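Local coordinates for DUF952 domain-containing protein (PDB 2O0Q) that is of unknown function but belongs to the DUF952 family, which is placed in the ADP-ribosyl clan, at residues 84-87 with 91-94; 11-16 with 57-62. One frame throughout, in Å; residues are numbered along the deposited sequence.

Contact 1 (84-87 with 91-94)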
# COMPACT_ATOMS: atom_id res chain seq x y z
N LEU A 84 1.63 7.75 -5.86
CA LEU A 84 0.57 8.75 -5.76
C LEU A 84 1.11 10.05 -5.16
O LEU A 84 1.46 10.10 -3.98
CB LEU A 84 -0.59 8.23 -4.91
CG LEU A 84 -1.82 9.15 -4.81
CD1 LEU A 84 -2.40 9.38 -6.20
CD2 LEU A 84 -2.86 8.54 -3.89
N TYR A 85 1.17 11.09 -5.98
CA TYR A 85 1.68 12.38 -5.56
C TYR A 85 0.64 13.28 -4.91
O TYR A 85 0.47 14.44 -5.29
CB TYR A 85 2.34 13.09 -6.75
CG TYR A 85 3.65 12.46 -7.16
CD1 TYR A 85 3.70 11.20 -7.76
CD2 TYR A 85 4.86 13.11 -6.89
CE1 TYR A 85 4.93 10.60 -8.08
CE2 TYR A 85 6.08 12.53 -7.20
CZ TYR A 85 6.11 11.28 -7.79
OH TYR A 85 7.34 10.73 -8.10
N ARG A 86 -0.04 12.72 -3.92
CA ARG A 86 -1.06 13.42 -3.15
C ARG A 86 -1.58 12.45 -2.11
O ARG A 86 -1.43 11.24 -2.26
CB ARG A 86 -2.22 13.87 -4.05
CG ARG A 86 -3.07 12.74 -4.64
CD ARG A 86 -4.31 13.33 -5.32
NE ARG A 86 -5.14 12.35 -6.01
CZ ARG A 86 -5.91 11.43 -5.41
NH1 ARG A 86 -5.96 11.35 -4.09
NH2 ARG A 86 -6.63 10.60 -6.15
N PRO A 87 -2.19 12.95 -1.03
CA PRO A 87 -2.70 12.02 -0.02
C PRO A 87 -3.79 11.11 -0.59
O PRO A 87 -4.50 11.49 -1.53
CB PRO A 87 -3.20 12.94 1.09
CG PRO A 87 -3.48 14.24 0.38
CD PRO A 87 -2.34 14.35 -0.59
N SER A 91 -11.93 7.49 1.21
CA SER A 91 -13.01 7.06 0.31
C SER A 91 -12.49 6.39 -0.96
O SER A 91 -13.26 5.77 -1.70
CB SER A 91 -13.88 8.26 -0.08
OG SER A 91 -13.13 9.23 -0.81
N GLU A 92 -11.20 6.52 -1.23
CA GLU A 92 -10.63 5.92 -2.43
C GLU A 92 -10.18 4.48 -2.22
O GLU A 92 -9.71 3.82 -3.15
CB GLU A 92 -9.47 6.79 -2.94
CG GLU A 92 -9.93 8.14 -3.46
CD GLU A 92 -8.80 9.03 -3.94
OE1 GLU A 92 -7.80 9.17 -3.19
OE2 GLU A 92 -8.91 9.59 -5.05
N VAL A 93 -10.32 3.99 -0.99
CA VAL A 93 -9.95 2.62 -0.68
C VAL A 93 -11.16 1.73 -0.96
O VAL A 93 -12.23 1.93 -0.39
CB VAL A 93 -9.57 2.46 0.81
CG1 VAL A 93 -9.38 0.99 1.14
CG2 VAL A 93 -8.29 3.23 1.10
N THR A 94 -10.98 0.75 -1.84
CA THR A 94 -12.07 -0.16 -2.19
C THR A 94 -12.31 -1.19 -1.09
O THR A 94 -13.45 -1.51 -0.77
CB THR A 94 -11.78 -0.87 -3.53
OG1 THR A 94 -10.65 -1.74 -3.39
CG2 THR A 94 -11.48 0.16 -4.61
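R86 and E92 reach for each other from opposite directions and meet end-on, a compact example of how one ion pair can bridge a short connection. Both terminal nitrogens of the arginine take part, one for each carboxylate oxygen, and both oxygens use their syn lone pairs. The bond from R86 NH1 to E92 OE1 is 3.0 Å long, nearly straight at 167°, and lies in the guanidinium plane. Its companion, R86 NH2 to E92 OE2, is shorter at 2.7 Å but more bent (143°), with OE2 tilted 24° out of that plane. An extended arginine chain from CG to NE carries the guanidinium across to the glutamate. The pair spans the connection between strands 80-84 and 93-98 of the antiparallel sheet, through the short strand 88-89. Further bonds hold each end: E92 OE1 also accepts a hydrogen bond from L89 N, R86 NH2 donates to L66 O, and NH1 makes a weak bond to P87 O. L84 CD1 lies 4.0 Å above one guanidinium face, toward its rim. Away from this grip the contact is loose: the backbones stay apart, with P87 CA and E92 CA 10.3 Å from each other, and the touching residues remain partly exposed to solvent.

Contact 2 (11-16 with 57-62)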
# COMPACT_ATOMS: atom_id res chain seq x y z
N ALA A 11 -2.17 1.57 13.27
CA ALA A 11 -2.12 2.91 13.85
C ALA A 11 -2.23 3.97 12.76
O ALA A 11 -3.02 4.91 12.87
CB ALA A 11 -0.82 3.10 14.63
N GLU A 12 -1.45 3.80 11.70
CA GLU A 12 -1.47 4.76 10.61
C GLU A 12 -2.81 4.80 9.89
O GLU A 12 -3.27 5.87 9.48
CB GLU A 12 -0.33 4.46 9.64
CG GLU A 12 1.03 4.84 10.22
CD GLU A 12 2.19 4.33 9.39
OE1 GLU A 12 2.29 3.09 9.22
OE2 GLU A 12 3.01 5.15 8.92
N TRP A 13 -3.45 3.64 9.74
CA TRP A 13 -4.74 3.58 9.06
C TRP A 13 -5.81 4.25 9.93
O TRP A 13 -6.64 5.01 9.41
CB TRP A 13 -5.11 2.13 8.75
CG TRP A 13 -6.41 1.97 7.99
CD1 TRP A 13 -7.40 1.08 8.26
CD2 TRP A 13 -6.85 2.73 6.85
NE1 TRP A 13 -8.43 1.23 7.36
CE2 TRP A 13 -8.12 2.23 6.48
CE3 TRP A 13 -6.29 3.78 6.11
CZ2 TRP A 13 -8.85 2.75 5.40
CZ3 TRP A 13 -7.01 4.29 5.02
CH2 TRP A 13 -8.28 3.78 4.69
N ASP A 14 -5.81 3.98 11.23
CA ASP A 14 -6.80 4.61 12.11
C ASP A 14 -6.59 6.12 12.09
O ASP A 14 -7.55 6.90 12.02
CB ASP A 14 -6.68 4.10 13.55
CG ASP A 14 -7.22 2.70 13.73
OD1 ASP A 14 -8.01 2.23 12.88
OD2 ASP A 14 -6.87 2.06 14.75
N ALA A 15 -5.32 6.53 12.14
CA ALA A 15 -4.97 7.95 12.12
C ALA A 15 -5.45 8.57 10.82
O ALA A 15 -5.90 9.72 10.79
CB ALA A 15 -3.47 8.11 12.26
N ALA A 16 -5.36 7.81 9.74
CA ALA A 16 -5.79 8.29 8.44
C ALA A 16 -7.30 8.49 8.43
O ALA A 16 -7.81 9.50 7.95
CB ALA A 16 -5.38 7.31 7.35
N VAL A 57 -2.17 -3.58 7.95
CA VAL A 57 -3.40 -3.55 7.17
C VAL A 57 -3.06 -3.37 5.70
O VAL A 57 -2.11 -2.66 5.35
CB VAL A 57 -4.35 -2.42 7.66
CG1 VAL A 57 -3.59 -1.13 7.80
CG2 VAL A 57 -5.52 -2.25 6.68
N LEU A 58 -3.81 -4.05 4.85
CA LEU A 58 -3.62 -3.97 3.41
C LEU A 58 -4.77 -3.17 2.81
O LEU A 58 -5.93 -3.50 3.02
CB LEU A 58 -3.61 -5.39 2.82
CG LEU A 58 -3.38 -5.65 1.33
CD1 LEU A 58 -4.54 -5.10 0.52
CD2 LEU A 58 -2.06 -5.02 0.88
N LEU A 59 -4.43 -2.12 2.07
CA LEU A 59 -5.46 -1.30 1.43
C LEU A 59 -5.43 -1.58 -0.07
O LEU A 59 -4.38 -1.48 -0.71
CB LEU A 59 -5.21 0.20 1.65
CG LEU A 59 -5.05 0.76 3.06
CD1 LEU A 59 -4.70 2.24 2.96
CD2 LEU A 59 -6.33 0.56 3.88
N ALA A 60 -6.59 -1.95 -0.62
CA ALA A 60 -6.73 -2.23 -2.04
C ALA A 60 -7.34 -0.98 -2.66
O ALA A 60 -8.39 -0.50 -2.22
CB ALA A 60 -7.63 -3.43 -2.26
N VAL A 61 -6.69 -0.45 -3.69
CA VAL A 61 -7.14 0.78 -4.33
C VAL A 61 -7.29 0.70 -5.85
O VAL A 61 -6.41 0.19 -6.54
CB VAL A 61 -6.16 1.93 -4.00
CG1 VAL A 61 -6.56 3.19 -4.74
CG2 VAL A 61 -6.13 2.18 -2.50
N GLU A 62 -8.41 1.21 -6.36
CA GLU A 62 -8.64 1.22 -7.80
C GLU A 62 -7.76 2.34 -8.35
O GLU A 62 -7.93 3.50 -7.98
CB GLU A 62 -10.10 1.51 -8.11
CG GLU A 62 -10.55 0.90 -9.42
CD GLU A 62 -10.59 -0.62 -9.36
OE1 GLU A 62 -10.40 -1.27 -10.41
OE2 GLU A 62 -10.82 -1.16 -8.25
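W13 reaches from helix 10-19 onto V57 and L59 of strand 56-62, and its side chain illustrates how one large aromatic can fasten a helix to a sheet. The contact begins at its root, where W13 CB packs against V57 CG1 at 3.7 Å. CG lies anti to the backbone N (chi1 -177°), which directs the indole away from the helix and over the strand. Next along the ring, W13 CD1 comes within 4.1 Å of V57 CG2, a methyl that approaches obliquely; the valine and tryptophan side chains cross at about a right angle. Beyond this point L59 takes over. Its CD2 methyl sits 3.5 Å from the centroid of the six-membered ring and only 9° off the ring normal, a CH-pi contact squarely over the face. The ring-fusion atom W13 CE2 is the closest to it, 3.6 Å from L59 CD2, and W13 CD2 and CZ2 lie under the same methyl. L59 CD1 lies on the same side, displaced toward the CE3-CZ3 bond, 3.7 Å from W13 CZ3. At the tip, W13 CH2 is 3.9 Å from L59 CD2. V57 and L59, alternate residues of the strand, both point toward the helix, while L58 between them points elsewhere: the usual alternation of a beta-strand, here giving helix 10-19 an apolar surface on one face of the antiparallel sheet. All three touching residues are buried. The polar atom of the ring, NE1, is satisfied beyond the two segments by a hydrogen bond to E96 OE2 on strand 93-98, which probably helps to fix the rotation of the indole. V90 and V93 add further apolar contacts to the same tryptophan.

How the contacts relate
The two contacts come in series along the chain, contact 2 being complete before contact 1 begins, and their centres lie about 10 Å apart. They share the antiparallel sheet, in which strands 56-62 and 93-98 are neighbours. There the two groups of residues touch directly: V93 CG2 packs 3.6 Å from W13 CH2, and T94 OG1 probably hydrogen-bonds to A60 O at 2.8 Å. Contact 2 belongs to the buried core between helix and sheet, whereas contact 1 lies at the surface, on the connection leading into edge strand 93-98. Residues 91-94 therefore join a polar surface tie to the apolar interior within one compact domain.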